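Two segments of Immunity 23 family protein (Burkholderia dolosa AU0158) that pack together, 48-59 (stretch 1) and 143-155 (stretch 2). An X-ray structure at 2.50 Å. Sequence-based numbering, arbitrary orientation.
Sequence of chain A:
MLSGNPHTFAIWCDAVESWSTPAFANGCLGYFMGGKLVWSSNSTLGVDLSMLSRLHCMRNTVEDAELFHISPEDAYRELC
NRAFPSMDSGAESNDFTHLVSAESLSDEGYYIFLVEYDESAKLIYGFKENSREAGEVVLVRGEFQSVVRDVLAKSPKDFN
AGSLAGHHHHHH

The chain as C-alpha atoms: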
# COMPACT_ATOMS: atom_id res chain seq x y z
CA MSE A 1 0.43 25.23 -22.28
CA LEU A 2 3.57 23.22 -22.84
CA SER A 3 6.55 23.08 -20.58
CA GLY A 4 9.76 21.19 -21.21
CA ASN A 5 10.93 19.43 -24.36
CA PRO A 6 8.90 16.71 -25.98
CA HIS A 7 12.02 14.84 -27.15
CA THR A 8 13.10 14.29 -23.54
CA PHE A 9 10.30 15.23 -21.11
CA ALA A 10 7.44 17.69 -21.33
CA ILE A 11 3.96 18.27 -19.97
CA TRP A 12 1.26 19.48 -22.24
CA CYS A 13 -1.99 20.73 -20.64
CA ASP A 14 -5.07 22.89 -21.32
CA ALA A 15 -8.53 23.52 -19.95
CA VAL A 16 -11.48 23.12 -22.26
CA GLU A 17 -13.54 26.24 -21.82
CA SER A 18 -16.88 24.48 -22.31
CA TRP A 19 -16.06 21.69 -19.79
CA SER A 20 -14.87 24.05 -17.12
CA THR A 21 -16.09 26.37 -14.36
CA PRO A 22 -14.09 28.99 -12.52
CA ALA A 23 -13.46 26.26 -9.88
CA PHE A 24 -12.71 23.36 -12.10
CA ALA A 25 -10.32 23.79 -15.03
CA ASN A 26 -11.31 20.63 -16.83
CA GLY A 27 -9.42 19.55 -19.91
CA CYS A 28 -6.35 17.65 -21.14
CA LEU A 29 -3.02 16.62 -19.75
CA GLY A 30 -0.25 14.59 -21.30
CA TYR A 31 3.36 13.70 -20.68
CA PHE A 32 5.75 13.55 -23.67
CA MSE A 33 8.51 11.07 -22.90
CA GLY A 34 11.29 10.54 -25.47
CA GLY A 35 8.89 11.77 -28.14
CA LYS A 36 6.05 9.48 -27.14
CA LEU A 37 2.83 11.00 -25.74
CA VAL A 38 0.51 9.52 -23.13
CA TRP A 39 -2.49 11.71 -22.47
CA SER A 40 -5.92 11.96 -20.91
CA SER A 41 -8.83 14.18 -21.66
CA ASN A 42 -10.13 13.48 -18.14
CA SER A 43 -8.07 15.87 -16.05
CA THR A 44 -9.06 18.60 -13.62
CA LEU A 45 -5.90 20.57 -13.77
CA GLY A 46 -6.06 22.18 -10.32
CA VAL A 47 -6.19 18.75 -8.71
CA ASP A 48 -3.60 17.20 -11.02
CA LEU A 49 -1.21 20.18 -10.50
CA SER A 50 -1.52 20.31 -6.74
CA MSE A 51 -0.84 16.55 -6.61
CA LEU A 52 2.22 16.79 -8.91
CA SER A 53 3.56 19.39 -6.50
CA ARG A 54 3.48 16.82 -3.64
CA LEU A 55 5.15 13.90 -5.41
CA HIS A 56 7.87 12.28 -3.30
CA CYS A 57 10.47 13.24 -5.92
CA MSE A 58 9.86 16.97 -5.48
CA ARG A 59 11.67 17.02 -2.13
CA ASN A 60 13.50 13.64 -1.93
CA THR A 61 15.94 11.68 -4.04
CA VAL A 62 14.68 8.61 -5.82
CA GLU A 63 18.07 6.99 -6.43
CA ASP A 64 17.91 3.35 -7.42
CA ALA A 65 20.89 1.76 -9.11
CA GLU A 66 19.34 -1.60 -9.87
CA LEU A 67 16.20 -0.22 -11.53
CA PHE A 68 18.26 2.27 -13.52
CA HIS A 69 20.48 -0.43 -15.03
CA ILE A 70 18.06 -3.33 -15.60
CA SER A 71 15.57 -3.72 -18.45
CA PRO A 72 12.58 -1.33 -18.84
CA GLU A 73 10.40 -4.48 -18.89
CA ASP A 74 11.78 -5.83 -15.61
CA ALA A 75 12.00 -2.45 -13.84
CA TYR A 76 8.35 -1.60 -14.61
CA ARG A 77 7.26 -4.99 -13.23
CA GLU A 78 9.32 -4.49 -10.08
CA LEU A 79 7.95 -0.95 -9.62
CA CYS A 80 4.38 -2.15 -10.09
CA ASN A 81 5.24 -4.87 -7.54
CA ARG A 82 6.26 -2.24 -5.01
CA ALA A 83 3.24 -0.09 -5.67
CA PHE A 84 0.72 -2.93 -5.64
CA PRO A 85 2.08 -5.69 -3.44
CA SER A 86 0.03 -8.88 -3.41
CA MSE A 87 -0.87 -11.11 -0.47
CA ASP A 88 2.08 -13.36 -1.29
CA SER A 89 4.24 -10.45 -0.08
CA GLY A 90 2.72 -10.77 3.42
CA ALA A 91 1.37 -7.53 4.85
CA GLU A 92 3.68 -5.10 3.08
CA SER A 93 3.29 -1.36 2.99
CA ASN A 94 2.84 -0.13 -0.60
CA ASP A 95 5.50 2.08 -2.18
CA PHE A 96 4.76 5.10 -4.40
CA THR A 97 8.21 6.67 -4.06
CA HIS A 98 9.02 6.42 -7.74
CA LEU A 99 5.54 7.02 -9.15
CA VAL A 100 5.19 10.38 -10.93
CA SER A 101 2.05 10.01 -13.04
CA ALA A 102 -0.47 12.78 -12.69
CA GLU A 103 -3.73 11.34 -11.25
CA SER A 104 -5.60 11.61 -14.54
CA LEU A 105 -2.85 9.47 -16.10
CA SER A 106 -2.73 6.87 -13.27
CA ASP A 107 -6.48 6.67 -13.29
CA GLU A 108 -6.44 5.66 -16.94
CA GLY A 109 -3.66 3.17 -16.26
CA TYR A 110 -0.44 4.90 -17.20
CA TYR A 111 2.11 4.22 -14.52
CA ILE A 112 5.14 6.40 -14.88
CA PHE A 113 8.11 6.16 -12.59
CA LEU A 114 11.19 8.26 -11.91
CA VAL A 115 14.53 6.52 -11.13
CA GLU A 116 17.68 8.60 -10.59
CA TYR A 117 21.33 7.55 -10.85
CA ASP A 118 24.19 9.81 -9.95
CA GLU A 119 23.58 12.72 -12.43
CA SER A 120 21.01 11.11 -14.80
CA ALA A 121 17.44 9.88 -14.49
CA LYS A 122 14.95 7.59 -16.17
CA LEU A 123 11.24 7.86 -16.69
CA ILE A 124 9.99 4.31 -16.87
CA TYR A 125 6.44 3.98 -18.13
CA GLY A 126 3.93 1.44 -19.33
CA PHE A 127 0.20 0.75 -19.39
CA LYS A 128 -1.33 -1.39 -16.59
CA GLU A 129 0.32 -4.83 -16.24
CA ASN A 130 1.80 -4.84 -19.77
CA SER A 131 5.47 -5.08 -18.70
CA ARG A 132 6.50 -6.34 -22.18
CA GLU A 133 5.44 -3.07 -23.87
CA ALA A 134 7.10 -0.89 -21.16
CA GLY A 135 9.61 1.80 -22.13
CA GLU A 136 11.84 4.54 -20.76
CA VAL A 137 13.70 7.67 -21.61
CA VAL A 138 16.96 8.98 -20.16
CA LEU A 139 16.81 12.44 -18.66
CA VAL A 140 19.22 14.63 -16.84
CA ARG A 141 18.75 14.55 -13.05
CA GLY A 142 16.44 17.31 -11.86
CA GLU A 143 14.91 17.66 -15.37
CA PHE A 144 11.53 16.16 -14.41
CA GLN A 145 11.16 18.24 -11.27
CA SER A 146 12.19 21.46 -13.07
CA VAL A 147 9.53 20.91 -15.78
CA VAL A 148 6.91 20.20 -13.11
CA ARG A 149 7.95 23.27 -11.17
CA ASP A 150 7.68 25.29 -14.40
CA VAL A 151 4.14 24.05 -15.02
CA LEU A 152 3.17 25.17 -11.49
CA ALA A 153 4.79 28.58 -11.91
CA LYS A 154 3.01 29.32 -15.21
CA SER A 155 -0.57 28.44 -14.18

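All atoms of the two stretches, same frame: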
# COMPACT_ATOMS: atom_id res chain seq x y z
N ASP A 48 -4.84 17.76 -10.49
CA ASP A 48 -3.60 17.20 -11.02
C ASP A 48 -2.35 18.04 -10.62
O ASP A 48 -1.31 17.47 -10.22
CB ASP A 48 -3.67 17.10 -12.53
CG ASP A 48 -4.23 15.78 -13.02
OD1 ASP A 48 -4.27 14.78 -12.24
OD2 ASP A 48 -4.54 15.70 -14.24
N LEU A 49 -2.42 19.36 -10.74
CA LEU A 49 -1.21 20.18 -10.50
C LEU A 49 -0.85 20.18 -9.03
O LEU A 49 0.31 19.99 -8.69
CB LEU A 49 -1.35 21.61 -11.05
CG LEU A 49 -0.89 21.90 -12.51
CD1 LEU A 49 -1.12 20.78 -13.51
CD2 LEU A 49 -1.54 23.17 -13.04
N SER A 50 -1.83 20.34 -8.15
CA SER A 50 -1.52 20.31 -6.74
C SER A 50 -0.95 18.95 -6.28
O SER A 50 -0.10 18.90 -5.37
CB SER A 50 -2.71 20.69 -5.91
OG SER A 50 -3.62 19.63 -5.93
N MSE A 51 -1.38 17.87 -6.92
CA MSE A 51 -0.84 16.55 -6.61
C MSE A 51 0.56 16.29 -7.19
O MSE A 51 1.35 15.54 -6.61
CB MSE A 51 -1.92 15.59 -7.08
CG MSE A 51 -1.40 14.18 -7.39
SE MSE A 51 -0.64 14.00 -9.23
CE MSE A 51 0.38 12.35 -8.83
N LEU A 52 0.86 16.87 -8.35
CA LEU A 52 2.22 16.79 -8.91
C LEU A 52 3.19 17.52 -7.98
O LEU A 52 4.32 17.07 -7.76
CB LEU A 52 2.33 17.38 -10.31
CG LEU A 52 1.65 16.66 -11.46
CD1 LEU A 52 1.77 17.49 -12.72
CD2 LEU A 52 2.21 15.27 -11.67
N SER A 53 2.72 18.61 -7.39
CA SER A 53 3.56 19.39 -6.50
C SER A 53 3.96 18.66 -5.23
O SER A 53 4.91 19.08 -4.58
CB SER A 53 2.89 20.73 -6.15
OG SER A 53 1.92 20.60 -5.14
N ARG A 54 3.25 17.59 -4.87
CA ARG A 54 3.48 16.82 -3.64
C ARG A 54 3.96 15.40 -3.95
O ARG A 54 3.84 14.51 -3.12
CB ARG A 54 2.19 16.77 -2.81
CG ARG A 54 1.86 18.10 -2.12
CD ARG A 54 0.39 18.53 -2.17
NE ARG A 54 -0.53 17.78 -1.32
CZ ARG A 54 -1.76 18.22 -0.97
NH1 ARG A 54 -2.22 19.41 -1.40
NH2 ARG A 54 -2.53 17.48 -0.18
N LEU A 55 4.51 15.18 -5.13
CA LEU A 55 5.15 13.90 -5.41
C LEU A 55 6.42 13.78 -4.57
O LEU A 55 7.10 14.77 -4.30
CB LEU A 55 5.51 13.77 -6.89
CG LEU A 55 4.32 13.60 -7.83
CD1 LEU A 55 4.75 13.80 -9.28
CD2 LEU A 55 3.68 12.23 -7.60
N HIS A 56 6.70 12.56 -4.14
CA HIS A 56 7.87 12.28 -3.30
C HIS A 56 9.15 12.86 -3.92
O HIS A 56 10.00 13.41 -3.21
CB HIS A 56 8.01 10.76 -3.08
CG HIS A 56 8.85 10.40 -1.89
ND1 HIS A 56 10.13 9.90 -2.01
CD2 HIS A 56 8.58 10.46 -0.56
CE1 HIS A 56 10.62 9.68 -0.80
NE2 HIS A 56 9.69 10.00 0.10
N CYS A 57 9.27 12.77 -5.24
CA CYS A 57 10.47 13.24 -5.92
C CYS A 57 10.68 14.75 -5.92
O CYS A 57 11.73 15.22 -6.34
CB CYS A 57 10.51 12.72 -7.36
SG CYS A 57 9.31 13.45 -8.47
N MSE A 58 9.71 15.53 -5.45
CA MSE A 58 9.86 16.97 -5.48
C MSE A 58 10.72 17.47 -4.37
O MSE A 58 11.24 18.58 -4.45
CB MSE A 58 8.53 17.70 -5.40
CG MSE A 58 7.60 17.30 -6.54
SE MSE A 58 8.33 17.74 -8.32
CE MSE A 58 8.43 19.72 -8.22
N ARG A 59 10.84 16.67 -3.31
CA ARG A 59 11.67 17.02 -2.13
C ARG A 59 12.65 15.92 -1.66
O ARG A 59 13.43 16.14 -0.74
CB ARG A 59 10.76 17.44 -0.98
CG ARG A 59 9.74 18.53 -1.32
CD ARG A 59 8.88 18.91 -0.12
NE ARG A 59 8.22 20.20 -0.29
CZ ARG A 59 8.53 21.35 0.33
NH1 ARG A 59 7.82 22.46 0.07
NH2 ARG A 59 9.53 21.42 1.21
N GLU A 143 15.61 17.16 -14.17
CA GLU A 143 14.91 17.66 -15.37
C GLU A 143 13.40 17.55 -15.15
O GLU A 143 12.68 18.54 -15.28
CB GLU A 143 15.36 16.90 -16.63
CG GLU A 143 14.88 17.48 -17.96
CD GLU A 143 15.36 16.70 -19.19
OE1 GLU A 143 16.43 16.04 -19.13
OE2 GLU A 143 14.69 16.74 -20.24
N PHE A 144 12.94 16.37 -14.75
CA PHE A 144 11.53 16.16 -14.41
C PHE A 144 11.00 17.19 -13.40
O PHE A 144 10.03 17.88 -13.64
CB PHE A 144 11.29 14.74 -13.89
CG PHE A 144 9.87 14.50 -13.46
CD1 PHE A 144 9.47 14.83 -12.18
CD2 PHE A 144 8.93 14.00 -14.34
CE1 PHE A 144 8.17 14.64 -11.78
CE2 PHE A 144 7.63 13.80 -13.94
CZ PHE A 144 7.25 14.12 -12.66
N GLN A 145 11.62 17.28 -12.26
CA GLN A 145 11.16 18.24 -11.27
C GLN A 145 11.06 19.66 -11.85
O GLN A 145 10.07 20.35 -11.65
CB GLN A 145 12.09 18.24 -10.05
CG GLN A 145 11.98 16.98 -9.22
CD GLN A 145 12.95 15.87 -9.64
OE1 GLN A 145 13.36 15.78 -10.81
NE2 GLN A 145 13.32 15.02 -8.69
N SER A 146 12.11 20.09 -12.56
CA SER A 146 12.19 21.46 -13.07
C SER A 146 11.05 21.78 -14.07
O SER A 146 10.51 22.88 -14.07
CB SER A 146 13.56 21.73 -13.69
OG SER A 146 13.58 21.36 -15.06
N VAL A 147 10.68 20.80 -14.89
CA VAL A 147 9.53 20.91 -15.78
C VAL A 147 8.22 20.99 -14.99
O VAL A 147 7.39 21.84 -15.22
CB VAL A 147 9.49 19.71 -16.76
CG1 VAL A 147 8.12 19.54 -17.42
CG2 VAL A 147 10.57 19.86 -17.82
N VAL A 148 8.07 20.12 -14.00
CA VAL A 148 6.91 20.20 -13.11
C VAL A 148 6.81 21.55 -12.44
O VAL A 148 5.75 22.19 -12.42
CB VAL A 148 6.92 19.10 -12.04
CG1 VAL A 148 5.80 19.29 -11.05
CG2 VAL A 148 6.80 17.73 -12.70
N ARG A 149 7.91 22.00 -11.88
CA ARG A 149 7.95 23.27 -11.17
C ARG A 149 7.58 24.43 -12.11
O ARG A 149 6.93 25.39 -11.70
CB ARG A 149 9.33 23.47 -10.53
CG ARG A 149 9.29 24.33 -9.27
CD ARG A 149 10.62 24.31 -8.52
NE ARG A 149 10.80 23.16 -7.62
CZ ARG A 149 11.57 22.08 -7.83
NH1 ARG A 149 11.64 21.13 -6.88
NH2 ARG A 149 12.27 21.93 -8.97
N ASP A 150 8.00 24.31 -13.37
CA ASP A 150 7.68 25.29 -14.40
C ASP A 150 6.17 25.30 -14.66
O ASP A 150 5.54 26.36 -14.72
CB ASP A 150 8.45 24.96 -15.68
CG ASP A 150 8.44 26.08 -16.71
OD1 ASP A 150 8.25 27.27 -16.36
OD2 ASP A 150 8.66 25.75 -17.91
N VAL A 151 5.59 24.12 -14.83
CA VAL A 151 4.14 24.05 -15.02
C VAL A 151 3.37 24.73 -13.88
O VAL A 151 2.39 25.41 -14.11
CB VAL A 151 3.66 22.61 -15.20
CG1 VAL A 151 2.15 22.57 -15.26
CG2 VAL A 151 4.20 22.03 -16.49
N LEU A 152 3.83 24.55 -12.65
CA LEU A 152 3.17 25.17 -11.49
C LEU A 152 3.35 26.67 -11.45
O LEU A 152 2.44 27.39 -11.04
CB LEU A 152 3.68 24.56 -10.19
CG LEU A 152 3.40 23.07 -10.08
CD1 LEU A 152 4.20 22.46 -8.92
CD2 LEU A 152 1.91 22.81 -9.94
N ALA A 153 4.52 27.14 -11.85
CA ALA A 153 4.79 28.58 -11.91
C ALA A 153 3.91 29.29 -12.93
O ALA A 153 3.45 30.39 -12.67
CB ALA A 153 6.26 28.83 -12.22
N LYS A 154 3.68 28.65 -14.09
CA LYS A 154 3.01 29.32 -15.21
C LYS A 154 1.47 29.35 -15.15
O LYS A 154 0.83 30.03 -15.94
CB LYS A 154 3.44 28.67 -16.54
CG LYS A 154 4.87 29.01 -16.96
CD LYS A 154 5.38 28.10 -18.07
CE LYS A 154 4.36 27.87 -19.21
NZ LYS A 154 4.83 27.03 -20.36
N SER A 155 0.88 28.61 -14.21
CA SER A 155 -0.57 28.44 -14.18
C SER A 155 -1.37 29.67 -13.73
O SER A 155 -1.38 30.02 -12.55
CB SER A 155 -0.89 27.20 -13.34
OG SER A 155 -0.24 26.08 -13.94

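The contact is mostly apolar, and a single hydrogen bond joins the two stretches. Gln-145 NE2 donates to the backbone carbonyl Cys-57 O at 2.8 Å, with an N-H...O angle of 159°. The bond is therefore close to linear. It ties a helix side chain to the main chain of a non-regular segment, so it does not depend on the side chain of Cys-57.

That side chain turns instead to Phe-144. Cys-57 SG lies 3.7 Å from Phe-144 CE1 and 4.7 Å from the ring centroid, in an oblique position. Leu-55 CD1 approaches the edge of the same ring, 4.2 Å from Phe-144 CZ.

Selenomethionine Met-58 has the largest area covered by the other stretch. Its CA-to-CB bond points sideways, but all three chi angles are m and the end of the chain comes nearer to the helix. Met-58 SE is 3.8 Å from Gln-145 CG, and Met-58 CE is 3.9 Å from Val-148 CG1. Met-58 CE also lies over one face of the Arg-149 guanidinium, 3.8 Å from Arg-149 NH1.

The helical part of stretch 1 and the helix of stretch 2 run at 138° to each other, nearer antiparallel than parallel. Their axes come no closer than 10.2 Å, so side chains fill the space between them. Leu-52 CB meets Val-148 CG1 at 4.0 Å. Leu-49 reaches further along the partner helix: its CB is 3.6 Å from Leu-152 CD2, and its CD1 is 4.1 Å from Val-151 CG1. The other methyl of Leu-152, CD1, packs 3.5 Å from Ser-53 CB.

At the end of stretch 2, Ser-155 OG lies 3.3 Å from Leu-49 CD2. This hydroxyl donates a hydrogen bond to Val-151 O at 2.7 Å, so its proton is used within its own stretch.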